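Local coordinates for mandelate racemase/muconate lactonizing enzyme family protein (Sulfitobacter sp. NAS-14.1, PDB 3T4W) that is probably a lyase of the enolase superfamily, related to mandelate racemase and muconate lactonizing enzyme, with its substrate not established, at residues A[111-116]-A[284-289]; A[174-179]-A[218-223]; A[235-240]-A[267-272]; A[356-361]-A[372-377]. All blocks are in the same frame, centred on the assembly; numbering follows the deposited sequence.

Interaction 1 (A[111-116]-A[284-289]); sequences TVMGAF and LTTKAE
The backbones of 111-116 and 284-289 come nearest where the CA of Met113 and the CA of Thr285 lie 7.3 Å apart, one in helix 110-130, the other in the turn leading into helix 287-295. The gap is bridged by side chains alone. Met113 starts toward the turn, but its chain bends at chi2 (74°) and chi3 and carries the end away. Met113 CB and CG both lie 3.5 Å from Thr285 OG1, and Met113 CG with SD meets Thr286 CG2, CG at 3.8 Å; the methionine crosses both threonines at about a right angle. Thr285 OG1 has its polar partner elsewhere, in the carbonyl of Arg308. Thr286 has two tasks: its methyl meets Met113, while OG1 donates to Thr285 O (2.7 Å) and, as N-cap of the helix, accepts from Ala288 N. With an alanine here, the Ala288 amide would probably lose its capping acceptor and the methionine a methyl to lie against. Glu289 OE1 accepts from Thr285 N at 2.9 Å, from above the carboxylate plane. The whole is a small, buried seam between the N-terminal capping domain and the barrel domain, the two-domain architecture characteristic of the enolase superfamily.

Interaction 2 (A[174-179]-A[218-223]); sequences SALDCV and RAAVGD
This is an apolar helix-to-helix contact on the outer layer of the barrel domain, where Ala175, Leu176 and Val179 of helix 168-180 meet Ala220 and Val221 at the end of helix 204-221. The backbones approach closely, with the CA of Leu176 and the CA of Val221 separated by 6.4 Å, and no hydrogen bond passes between the segments. At the buried centre one methyl serves two neighbours: Val221 CG1 lies 3.8 Å from Ala175 CB and equally 3.8 Å from Val179 CG2. Val221 reaches them because CG1 sits beside its own backbone N, anti to the carbonyl carbon (chi1 -51°), and it crosses Val179 at a slant. Leu176 works at the more exposed margin, bringing its two methyls to different parts of Ala220. Leu176 CD2 rests 3.9 Å from Ala220 CB, while CD1 approaches Ala220 O. Just past the contact helix 204-221 gives way to Gly222, whose phi is positive; Gly222 O accepts from Arg218 NH2 at 2.8 Å, almost in line with the C=O bond and in the guanidinium plane. The NE of Arg218 also donates to Tyr250 O, so the arginine ties the helix end to a loop farther along the chain. Inward, both Ala175 and Val221 touch Ile186 of strand 185-188, and Val221 touches Leu227 of strand 226-229. Consecutive helices packed side by side over parallel strands, with helix 204-221 linking 185-188 to 226-229 in a beta-alpha-beta crossover, are the hallmark of the modified TIM barrel of this superfamily.

Interaction 3 (A[235-240]-A[267-272]); sequences FTTAGA and MAAVAR
Thr237 and Ala240, on the first turn of helix 237-247, close around Val270 of helix 264-273 to form the tight part of this contact. In this tight part a single methyl serves the second helix: Val270 CG2 stands 3.7 Å from Thr237 CG2 and 3.9 Å from Ala240 CB. Thr237 presents carbon there because its CG2 lies opposite the backbone N, which places OG1 on the N side (chi1 -43°), where it bonds to Gln266 just ahead of the second segment. The threonine is thereby split, methyl into the apolar patch and hydroxyl to an amide. Ile241 also packs on Val270. The looser side begins at Ala269, which is partly exposed and offers its CB to Thr237 CG2 at 4.1 Å; beyond it the helix turns to the exposed Arg272, whose guanidinium lies over its own helix with one face toward Ala268 O and Ala269 CA. At the start of helix 237-247, Thr236 OG1 accepts from Gly239 N (3.1 Å, 159° at the hydrogen), a nearly straight N-cap bond that fixes the first turn. A neighbouring subunit approaches here too, its Asn326 donating to Phe235 O. Successive outer helices of a barrel, each following a parallel strand and joined here through strand 254-256, are typical of the (beta/alpha)7-beta barrel in enolase relatives.

Interaction 4 (A[356-361]-A[372-377]); sequences CECIET and IKVEDG
Val374 lays its branched end over Cys358 and the carboxylate end of Glu360, and is the one residue of 372-377 that carries the contact. Val374 CG2 does the reaching on the cysteine side, 3.7 Å from Cys358 SG and 4.1 Å from Cys358 CB. That branch is placed beside the valine's own backbone N, since CG1 occupies the position anti to it (chi1 -180°). The cysteine answers with SG set beside its backbone N in turn, and both residues start out toward each other. The main chains stay well apart, with the CA of Cys358 and the CA of Val374 separated by 8.0 Å, and they share no hydrogen bond. Glu360, exposed and extended beyond CG, crosses the valine at a slant, so that OE1 comes to 4.1 Å from Val374 CB. Its polar partner lies elsewhere: Tyr183 hydrogen-bonds OE1, and Arg181 adds a long, weak ion pair. Trp340 of helix 337-349 and Ile379 of strand 378-380 both pack against Cys358 and Val374, giving the sulfur-methyl pair an apolar surround. Strand 146-152 joins the two segments: Tyr150 bonds the backbone of Cys358 and Gly149 that of Gly377. Chemically the valine thus faces two surroundings, one of thiol and hydrocarbon between the barrel strand and helix 337-349 and one of a carboxylate at the protein surface. The inner half rests on van der Waals packing and burial, whereas the glutamate's position probably owes more to its hydrogen bond with Tyr183 than to the valine it lies against.

Along the chain the order is telling: interactions 2 and 3 fall between the two ends of interaction 1, and interaction 4 follows all of them. Interactions 2 and 3 each pair neighbouring outer helices of the barrel domain, with centres 28 Å apart, while interaction 4 joins strand 356-358 to the loop leading into strand 378-380, its centre 17 Å from that of interaction 2. Interaction 1 alone joins the N-terminal domain to the barrel, and lies across the chain's centre from interactions 2 and 4. No two contacts touch; interactions 1 and 3 come within about 7 Å at their nearest atoms. Thus they mark the outer helices, the strand pairing with 146-152 and the domain boundary.

Interaction 1 (A[111-116]-A[284-289])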
loop_
_atom_site.group_PDB
_atom_site.type_symbol
_atom_site.label_atom_id
_atom_site.label_comp_id
_atom_site.label_asym_id
_atom_site.label_seq_id
_atom_site.Cartn_x
_atom_site.Cartn_y
_atom_site.Cartn_z
ATOM N N THR A 111 19.502 -9.602 26.324
ATOM C CA THR A 111 20.455 -10.122 27.312
ATOM C C THR A 111 20.189 -11.586 27.698
ATOM O O THR A 111 21.111 -12.401 27.716
ATOM C CB THR A 111 20.547 -9.229 28.584
ATOM O OG1 THR A 111 21.488 -8.175 28.361
ATOM C CG2 THR A 111 21.017 -10.040 29.781
ATOM N N VAL A 112 18.936 -11.920 28.000
ATOM C CA VAL A 112 18.593 -13.295 28.336
ATOM C C VAL A 112 18.891 -14.196 27.143
ATOM O O VAL A 112 19.533 -15.241 27.269
ATOM C CB VAL A 112 17.115 -13.438 28.752
ATOM C CG1 VAL A 112 16.730 -14.899 28.839
ATOM C CG2 VAL A 112 16.868 -12.760 30.082
ATOM N N MET A 113 18.449 -13.768 25.973
ATOM C CA MET A 113 18.638 -14.557 24.772
ATOM C C MET A 113 20.113 -14.733 24.426
ATOM O O MET A 113 20.503 -15.734 23.822
ATOM C CB MET A 113 17.862 -13.945 23.607
ATOM C CG MET A 113 17.272 -14.982 22.689
ATOM S SD MET A 113 15.822 -15.884 23.313
ATOM C CE MET A 113 15.942 -15.819 25.099
ATOM N N GLY A 114 20.936 -13.765 24.813
ATOM C CA GLY A 114 22.365 -13.905 24.624
ATOM C C GLY A 114 22.863 -15.041 25.495
ATOM O O GLY A 114 23.721 -15.823 25.087
ATOM N N ALA A 115 22.321 -15.129 26.707
ATOM C CA ALA A 115 22.714 -16.181 27.633
ATOM C C ALA A 115 22.239 -17.526 27.102
ATOM O O ALA A 115 23.000 -18.482 27.066
ATOM C CB ALA A 115 22.148 -15.922 29.029
ATOM N N PHE A 116 20.980 -17.586 26.675
ATOM C CA PHE A 116 20.417 -18.837 26.194
ATOM C C PHE A 116 21.130 -19.362 24.961
ATOM O O PHE A 116 21.300 -20.573 24.807
ATOM C CB PHE A 116 18.928 -18.713 25.890
ATOM C CG PHE A 116 18.352 -19.939 25.249
ATOM C CD1 PHE A 116 17.995 -21.034 26.015
ATOM C CD2 PHE A 116 18.185 -20.010 23.878
ATOM C CE1 PHE A 116 17.471 -22.172 25.423
ATOM C CE2 PHE A 116 17.663 -21.149 23.285
ATOM C CZ PHE A 116 17.305 -22.229 24.060
ATOM N N LEU A 284 20.679 -8.058 16.113
ATOM C CA LEU A 284 19.308 -8.540 16.198
ATOM C C LEU A 284 19.217 -9.869 16.936
ATOM O O LEU A 284 20.191 -10.623 17.007
ATOM C CB LEU A 284 18.713 -8.689 14.793
ATOM C CG LEU A 284 18.652 -7.404 13.976
ATOM C CD1 LEU A 284 17.730 -7.591 12.772
ATOM C CD2 LEU A 284 18.197 -6.226 14.858
ATOM N N THR A 285 18.039 -10.170 17.470
ATOM C CA THR A 285 17.866 -11.406 18.218
ATOM C C THR A 285 16.494 -12.037 17.995
ATOM O O THR A 285 15.477 -11.341 17.967
ATOM C CB THR A 285 18.098 -11.191 19.734
ATOM O OG1 THR A 285 18.019 -12.452 20.416
ATOM C CG2 THR A 285 17.057 -10.222 20.317
ATOM N N THR A 286 16.486 -13.361 17.850
ATOM C CA THR A 286 15.275 -14.142 17.563
ATOM C C THR A 286 14.673 -13.881 16.180
ATOM O O THR A 286 14.853 -12.814 15.583
ATOM C CB THR A 286 14.167 -13.994 18.651
ATOM O OG1 THR A 286 13.312 -12.883 18.346
ATOM C CG2 THR A 286 14.774 -13.849 20.055
ATOM N N LYS A 287 13.943 -14.875 15.686
ATOM C CA LYS A 287 13.302 -14.803 14.383
ATOM C C LYS A 287 12.224 -13.717 14.355
ATOM O O LYS A 287 11.818 -13.266 13.286
ATOM C CB LYS A 287 12.698 -16.164 14.030
ATOM C CG LYS A 287 11.410 -16.461 14.772
ATOM C CD LYS A 287 11.234 -17.934 15.073
ATOM C CE LYS A 287 10.175 -18.114 16.163
ATOM N NZ LYS A 287 10.668 -18.902 17.333
ATOM N N ALA A 288 11.755 -13.303 15.531
ATOM C CA ALA A 288 10.712 -12.283 15.613
ATOM C C ALA A 288 11.234 -10.906 15.199
ATOM O O ALA A 288 10.455 -10.000 14.895
ATOM C CB ALA A 288 10.131 -12.225 17.015
ATOM N N GLU A 289 12.553 -10.753 15.198
ATOM C CA GLU A 289 13.161 -9.495 14.799
ATOM C C GLU A 289 13.666 -9.556 13.370
ATOM O O GLU A 289 13.798 -8.527 12.712
ATOM C CB GLU A 289 14.293 -9.106 15.745
ATOM C CG GLU A 289 13.807 -8.577 17.080
ATOM C CD GLU A 289 14.934 -8.033 17.936
ATOM O OE1 GLU A 289 16.082 -7.966 17.446
ATOM O OE2 GLU A 289 14.672 -7.669 19.098
#

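Interaction 2 (A[174-179]-A[218-223])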
loop_
_atom_site.group_PDB
_atom_site.type_symbol
_atom_site.label_atom_id
_atom_site.label_comp_id
_atom_site.label_asym_id
_atom_site.label_seq_id
_atom_site.Cartn_x
_atom_site.Cartn_y
_atom_site.Cartn_z
ATOM N N SER A 174 46.860 -5.141 2.748
ATOM C CA SER A 174 46.117 -6.223 3.400
ATOM C C SER A 174 45.200 -6.935 2.417
ATOM O O SER A 174 45.164 -8.163 2.374
ATOM C CB SER A 174 45.281 -5.704 4.571
ATOM O OG SER A 174 46.098 -5.338 5.663
ATOM N N ALA A 175 44.449 -6.165 1.637
ATOM C CA ALA A 175 43.555 -6.763 0.651
ATOM C C ALA A 175 44.318 -7.777 -0.197
ATOM O O ALA A 175 43.902 -8.928 -0.316
ATOM C CB ALA A 175 42.905 -5.696 -0.218
ATOM N N LEU A 176 45.449 -7.346 -0.754
ATOM C CA LEU A 176 46.324 -8.217 -1.542
ATOM C C LEU A 176 46.786 -9.447 -0.778
ATOM O O LEU A 176 46.805 -10.554 -1.322
ATOM C CB LEU A 176 47.545 -7.439 -2.033
ATOM C CG LEU A 176 47.608 -7.127 -3.529
ATOM C CD1 LEU A 176 46.315 -7.513 -4.238
ATOM C CD2 LEU A 176 47.961 -5.656 -3.756
ATOM N N ASP A 177 47.171 -9.252 0.480
ATOM C CA ASP A 177 47.637 -10.360 1.304
ATOM C C ASP A 177 46.524 -11.381 1.543
ATOM O O ASP A 177 46.762 -12.593 1.542
ATOM C CB ASP A 177 48.178 -9.849 2.634
ATOM C CG ASP A 177 48.691 -10.961 3.510
ATOM O OD1 ASP A 177 49.747 -11.542 3.175
ATOM O OD2 ASP A 177 48.032 -11.253 4.531
ATOM N N CYS A 178 45.308 -10.885 1.737
ATOM C CA CYS A 178 44.146 -11.757 1.868
ATOM C C CYS A 178 43.871 -12.565 0.599
ATOM O O CYS A 178 43.572 -13.755 0.665
ATOM C CB CYS A 178 42.917 -10.946 2.272
ATOM S SG CYS A 178 42.987 -10.402 3.986
ATOM N N VAL A 179 43.969 -11.910 -0.554
ATOM C CA VAL A 179 43.766 -12.577 -1.834
ATOM C C VAL A 179 44.782 -13.702 -2.028
ATOM O O VAL A 179 44.410 -14.833 -2.320
ATOM C CB VAL A 179 43.835 -11.574 -3.008
ATOM C CG1 VAL A 179 43.942 -12.301 -4.345
ATOM C CG2 VAL A 179 42.624 -10.658 -2.991
ATOM N N ARG A 218 39.554 -1.888 -4.500
ATOM C CA ARG A 218 39.048 -2.433 -5.759
ATOM C C ARG A 218 40.152 -2.478 -6.803
ATOM O O ARG A 218 40.262 -3.441 -7.567
ATOM C CB ARG A 218 37.851 -1.630 -6.282
ATOM C CG ARG A 218 37.372 -2.054 -7.674
ATOM C CD ARG A 218 36.917 -3.523 -7.713
ATOM N NE ARG A 218 35.667 -3.744 -6.985
ATOM C CZ ARG A 218 35.222 -4.934 -6.590
ATOM N NH1 ARG A 218 34.072 -5.028 -5.930
ATOM N NH2 ARG A 218 35.926 -6.034 -6.841
ATOM N N ALA A 219 40.979 -1.438 -6.832
ATOM C CA ALA A 219 42.072 -1.378 -7.794
ATOM C C ALA A 219 43.014 -2.553 -7.586
ATOM O O ALA A 219 43.362 -3.269 -8.526
ATOM C CB ALA A 219 42.830 -0.067 -7.655
ATOM N N ALA A 220 43.408 -2.747 -6.337
ATOM C CA ALA A 220 44.348 -3.797 -5.975
ATOM C C ALA A 220 43.858 -5.229 -6.271
ATOM O O ALA A 220 44.620 -6.049 -6.767
ATOM C CB ALA A 220 44.745 -3.650 -4.504
ATOM N N VAL A 221 42.597 -5.532 -5.976
ATOM C CA VAL A 221 42.111 -6.902 -6.122
ATOM C C VAL A 221 41.420 -7.173 -7.463
ATOM O O VAL A 221 41.307 -8.324 -7.887
ATOM C CB VAL A 221 41.168 -7.304 -4.971
ATOM C CG1 VAL A 221 41.812 -7.004 -3.623
ATOM C CG2 VAL A 221 39.822 -6.599 -5.107
ATOM N N GLY A 222 40.963 -6.120 -8.129
ATOM C CA GLY A 222 40.199 -6.287 -9.355
ATOM C C GLY A 222 39.039 -7.249 -9.156
ATOM O O GLY A 222 38.141 -6.971 -8.367
ATOM N N ASP A 223 39.075 -8.387 -9.852
ATOM C CA ASP A 223 38.001 -9.386 -9.820
ATOM C C ASP A 223 38.206 -10.505 -8.808
ATOM O O ASP A 223 37.297 -11.303 -8.581
ATOM C CB ASP A 223 37.852 -10.045 -11.194
ATOM C CG ASP A 223 37.256 -9.117 -12.221
ATOM O OD1 ASP A 223 36.549 -8.169 -11.816
ATOM O OD2 ASP A 223 37.502 -9.335 -13.429
#

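Interaction 3 (A[235-240]-A[267-272])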
loop_
_atom_site.group_PDB
_atom_site.type_symbol
_atom_site.label_atom_id
_atom_site.label_comp_id
_atom_site.label_asym_id
_atom_site.label_seq_id
_atom_site.Cartn_x
_atom_site.Cartn_y
_atom_site.Cartn_z
ATOM N N PHE A 235 25.036 6.044 10.959
ATOM C CA PHE A 235 24.363 7.097 10.212
ATOM C C PHE A 235 22.842 7.188 10.334
ATOM O O PHE A 235 22.138 6.194 10.540
ATOM C CB PHE A 235 24.762 7.009 8.735
ATOM C CG PHE A 235 26.236 6.881 8.529
ATOM C CD1 PHE A 235 27.082 7.943 8.822
ATOM C CD2 PHE A 235 26.786 5.694 8.065
ATOM C CE1 PHE A 235 28.449 7.831 8.642
ATOM C CE2 PHE A 235 28.151 5.570 7.882
ATOM C CZ PHE A 235 28.987 6.638 8.170
ATOM N N THR A 236 22.358 8.419 10.222
ATOM C CA THR A 236 20.959 8.678 9.949
ATOM C C THR A 236 20.656 8.110 8.570
ATOM O O THR A 236 21.561 7.916 7.754
ATOM C CB THR A 236 20.710 10.179 9.866
ATOM O OG1 THR A 236 21.573 10.730 8.866
ATOM C CG2 THR A 236 21.010 10.847 11.190
ATOM N N THR A 237 19.382 7.851 8.305
ATOM C CA THR A 237 18.950 7.415 6.977
ATOM C C THR A 237 19.513 8.292 5.858
ATOM O O THR A 237 20.064 7.788 4.877
ATOM C CB THR A 237 17.429 7.427 6.867
ATOM O OG1 THR A 237 16.870 6.869 8.065
ATOM C CG2 THR A 237 16.983 6.623 5.645
ATOM N N ALA A 238 19.362 9.605 6.009
ATOM C CA ALA A 238 19.909 10.555 5.055
ATOM C C ALA A 238 21.400 10.309 4.808
ATOM O O ALA A 238 21.843 10.208 3.660
ATOM C CB ALA A 238 19.678 11.979 5.544
ATOM N N GLY A 239 22.169 10.215 5.885
ATOM C CA GLY A 239 23.602 10.010 5.780
ATOM C C GLY A 239 23.950 8.680 5.144
ATOM O O GLY A 239 24.817 8.602 4.271
ATOM N N ALA A 240 23.269 7.629 5.580
ATOM C CA ALA A 240 23.523 6.298 5.057
ATOM C C ALA A 240 23.328 6.274 3.545
ATOM O O ALA A 240 24.090 5.629 2.822
ATOM C CB ALA A 240 22.615 5.278 5.731
ATOM N N MET A 267 15.746 1.253 7.542
ATOM C CA MET A 267 16.790 0.526 6.830
ATOM C C MET A 267 16.287 0.156 5.440
ATOM O O MET A 267 17.024 0.246 4.466
ATOM C CB MET A 267 17.273 -0.705 7.604
ATOM C CG MET A 267 18.524 -1.362 6.998
ATOM S SD MET A 267 19.203 -2.694 8.021
ATOM C CE MET A 267 20.021 -1.756 9.309
ATOM N N ALA A 268 15.020 -0.235 5.347
ATOM C CA ALA A 268 14.423 -0.542 4.049
ATOM C C ALA A 268 14.477 0.680 3.141
ATOM O O ALA A 268 14.723 0.562 1.934
ATOM C CB ALA A 268 12.991 -1.021 4.206
ATOM N N ALA A 269 14.246 1.852 3.728
ATOM C CA ALA A 269 14.334 3.106 2.990
ATOM C C ALA A 269 15.699 3.214 2.320
ATOM O O ALA A 269 15.797 3.462 1.119
ATOM C CB ALA A 269 14.087 4.293 3.914
ATOM N N VAL A 270 16.750 3.010 3.106
ATOM C CA VAL A 270 18.112 2.986 2.593
ATOM C C VAL A 270 18.244 1.963 1.471
ATOM O O VAL A 270 18.843 2.235 0.430
ATOM C CB VAL A 270 19.123 2.626 3.707
ATOM C CG1 VAL A 270 20.501 2.348 3.114
ATOM C CG2 VAL A 270 19.172 3.734 4.766
ATOM N N ALA A 271 17.679 0.784 1.688
ATOM C CA ALA A 271 17.816 -0.301 0.725
ATOM C C ALA A 271 17.208 0.092 -0.609
ATOM O O ALA A 271 17.740 -0.233 -1.668
ATOM C CB ALA A 271 17.183 -1.573 1.251
ATOM N N ARG A 272 16.096 0.811 -0.561
ATOM C CA ARG A 272 15.440 1.221 -1.793
ATOM C C ARG A 272 16.157 2.372 -2.505
ATOM O O ARG A 272 15.947 2.588 -3.698
ATOM C CB ARG A 272 13.973 1.583 -1.539
ATOM C CG ARG A 272 13.151 0.422 -0.999
ATOM C CD ARG A 272 11.664 0.744 -1.009
ATOM N NE ARG A 272 11.309 1.774 -0.039
ATOM C CZ ARG A 272 10.943 1.522 1.214
ATOM N NH1 ARG A 272 10.892 0.269 1.658
ATOM N NH2 ARG A 272 10.637 2.524 2.026
#

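Interaction 4 (A[356-361]-A[372-377])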
loop_
_atom_site.group_PDB
_atom_site.type_symbol
_atom_site.label_atom_id
_atom_site.label_comp_id
_atom_site.label_asym_id
_atom_site.label_seq_id
_atom_site.Cartn_x
_atom_site.Cartn_y
_atom_site.Cartn_z
ATOM N N CYS A 356 30.961 -17.064 5.504
ATOM C CA CYS A 356 31.155 -17.001 6.942
ATOM C C CYS A 356 32.264 -16.023 7.309
ATOM O O CYS A 356 33.370 -16.086 6.756
ATOM C CB CYS A 356 31.500 -18.389 7.482
ATOM S SG CYS A 356 30.069 -19.396 7.893
ATOM N N GLU A 357 31.966 -15.120 8.237
ATOM C CA GLU A 357 32.982 -14.224 8.778
ATOM C C GLU A 357 34.072 -15.047 9.456
ATOM O O GLU A 357 33.786 -16.003 10.177
ATOM C CB GLU A 357 32.364 -13.217 9.760
ATOM C CG GLU A 357 33.311 -12.086 10.162
ATOM C CD GLU A 357 32.578 -10.800 10.537
ATOM O OE1 GLU A 357 31.458 -10.875 11.081
ATOM O OE2 GLU A 357 33.123 -9.705 10.285
ATOM N N CYS A 358 35.324 -14.683 9.209
ATOM C CA CYS A 358 36.445 -15.407 9.792
ATOM C C CYS A 358 37.442 -14.466 10.459
ATOM O O CYS A 358 37.633 -13.327 10.028
ATOM C CB CYS A 358 37.156 -16.250 8.738
ATOM S SG CYS A 358 36.201 -17.643 8.127
ATOM N N ILE A 359 38.073 -14.960 11.517
ATOM C CA ILE A 359 39.093 -14.208 12.225
ATOM C C ILE A 359 40.232 -15.146 12.588
ATOM O O ILE A 359 40.095 -15.970 13.490
ATOM C CB ILE A 359 38.535 -13.585 13.509
ATOM C CG1 ILE A 359 37.266 -12.785 13.198
ATOM C CG2 ILE A 359 39.595 -12.722 14.183
ATOM C CD1 ILE A 359 36.704 -12.035 14.376
ATOM N N GLU A 360 41.349 -15.020 11.877
ATOM C CA GLU A 360 42.512 -15.866 12.117
ATOM C C GLU A 360 43.522 -15.191 13.031
ATOM O O GLU A 360 44.248 -14.296 12.616
ATOM C CB GLU A 360 43.196 -16.249 10.801
ATOM C CG GLU A 360 42.321 -17.041 9.840
ATOM C CD GLU A 360 43.107 -17.626 8.681
ATOM O OE1 GLU A 360 42.907 -17.169 7.535
ATOM O OE2 GLU A 360 43.932 -18.538 8.918
ATOM N N THR A 361 43.555 -15.624 14.282
ATOM C CA THR A 361 44.597 -15.219 15.209
ATOM C C THR A 361 45.114 -16.488 15.851
ATOM O O THR A 361 44.376 -17.465 15.967
ATOM C CB THR A 361 44.056 -14.311 16.323
ATOM O OG1 THR A 361 43.094 -15.038 17.093
ATOM C CG2 THR A 361 43.404 -13.056 15.747
ATOM N N ILE A 372 39.332 -26.919 13.821
ATOM C CA ILE A 372 38.691 -26.364 12.644
ATOM C C ILE A 372 39.546 -25.215 12.131
ATOM O O ILE A 372 39.994 -24.377 12.909
ATOM C CB ILE A 372 37.280 -25.863 12.961
ATOM C CG1 ILE A 372 36.436 -26.991 13.563
ATOM C CG2 ILE A 372 36.624 -25.335 11.713
ATOM C CD1 ILE A 372 34.961 -26.663 13.658
ATOM N N LYS A 373 39.795 -25.181 10.827
ATOM C CA LYS A 373 40.666 -24.154 10.275
ATOM C C LYS A 373 40.196 -23.683 8.901
ATOM O O LYS A 373 39.561 -24.433 8.157
ATOM C CB LYS A 373 42.111 -24.664 10.198
ATOM C CG LYS A 373 42.331 -25.727 9.125
ATOM C CD LYS A 373 43.735 -26.329 9.176
ATOM C CE LYS A 373 43.924 -27.163 10.429
ATOM N NZ LYS A 373 45.279 -27.776 10.504
ATOM N N VAL A 374 40.498 -22.426 8.587
ATOM C CA VAL A 374 40.290 -21.890 7.251
ATOM C C VAL A 374 41.457 -22.357 6.397
ATOM O O VAL A 374 42.595 -22.359 6.858
ATOM C CB VAL A 374 40.248 -20.342 7.250
ATOM C CG1 VAL A 374 40.017 -19.814 5.838
ATOM C CG2 VAL A 374 39.172 -19.830 8.191
ATOM N N GLU A 375 41.170 -22.764 5.165
ATOM C CA GLU A 375 42.204 -23.205 4.232
ATOM C C GLU A 375 41.953 -22.616 2.851
ATOM O O GLU A 375 40.918 -22.881 2.242
ATOM C CB GLU A 375 42.219 -24.730 4.125
ATOM C CG GLU A 375 42.272 -25.454 5.452
ATOM C CD GLU A 375 42.051 -26.946 5.307
ATOM O OE1 GLU A 375 40.951 -27.427 5.658
ATOM O OE2 GLU A 375 42.973 -27.638 4.830
ATOM N N ASP A 376 42.899 -21.824 2.359
ATOM C CA ASP A 376 42.764 -21.217 1.039
ATOM C C ASP A 376 41.408 -20.527 0.874
ATOM O O ASP A 376 40.752 -20.653 -0.165
ATOM C CB ASP A 376 42.957 -22.276 -0.049
ATOM C CG ASP A 376 44.267 -23.028 0.103
ATOM O OD1 ASP A 376 45.263 -22.397 0.526
ATOM O OD2 ASP A 376 44.302 -24.245 -0.197
ATOM N N GLY A 377 40.987 -19.816 1.914
ATOM C CA GLY A 377 39.770 -19.029 1.860
ATOM C C GLY A 377 38.491 -19.784 2.167
ATOM O O GLY A 377 37.417 -19.184 2.215
#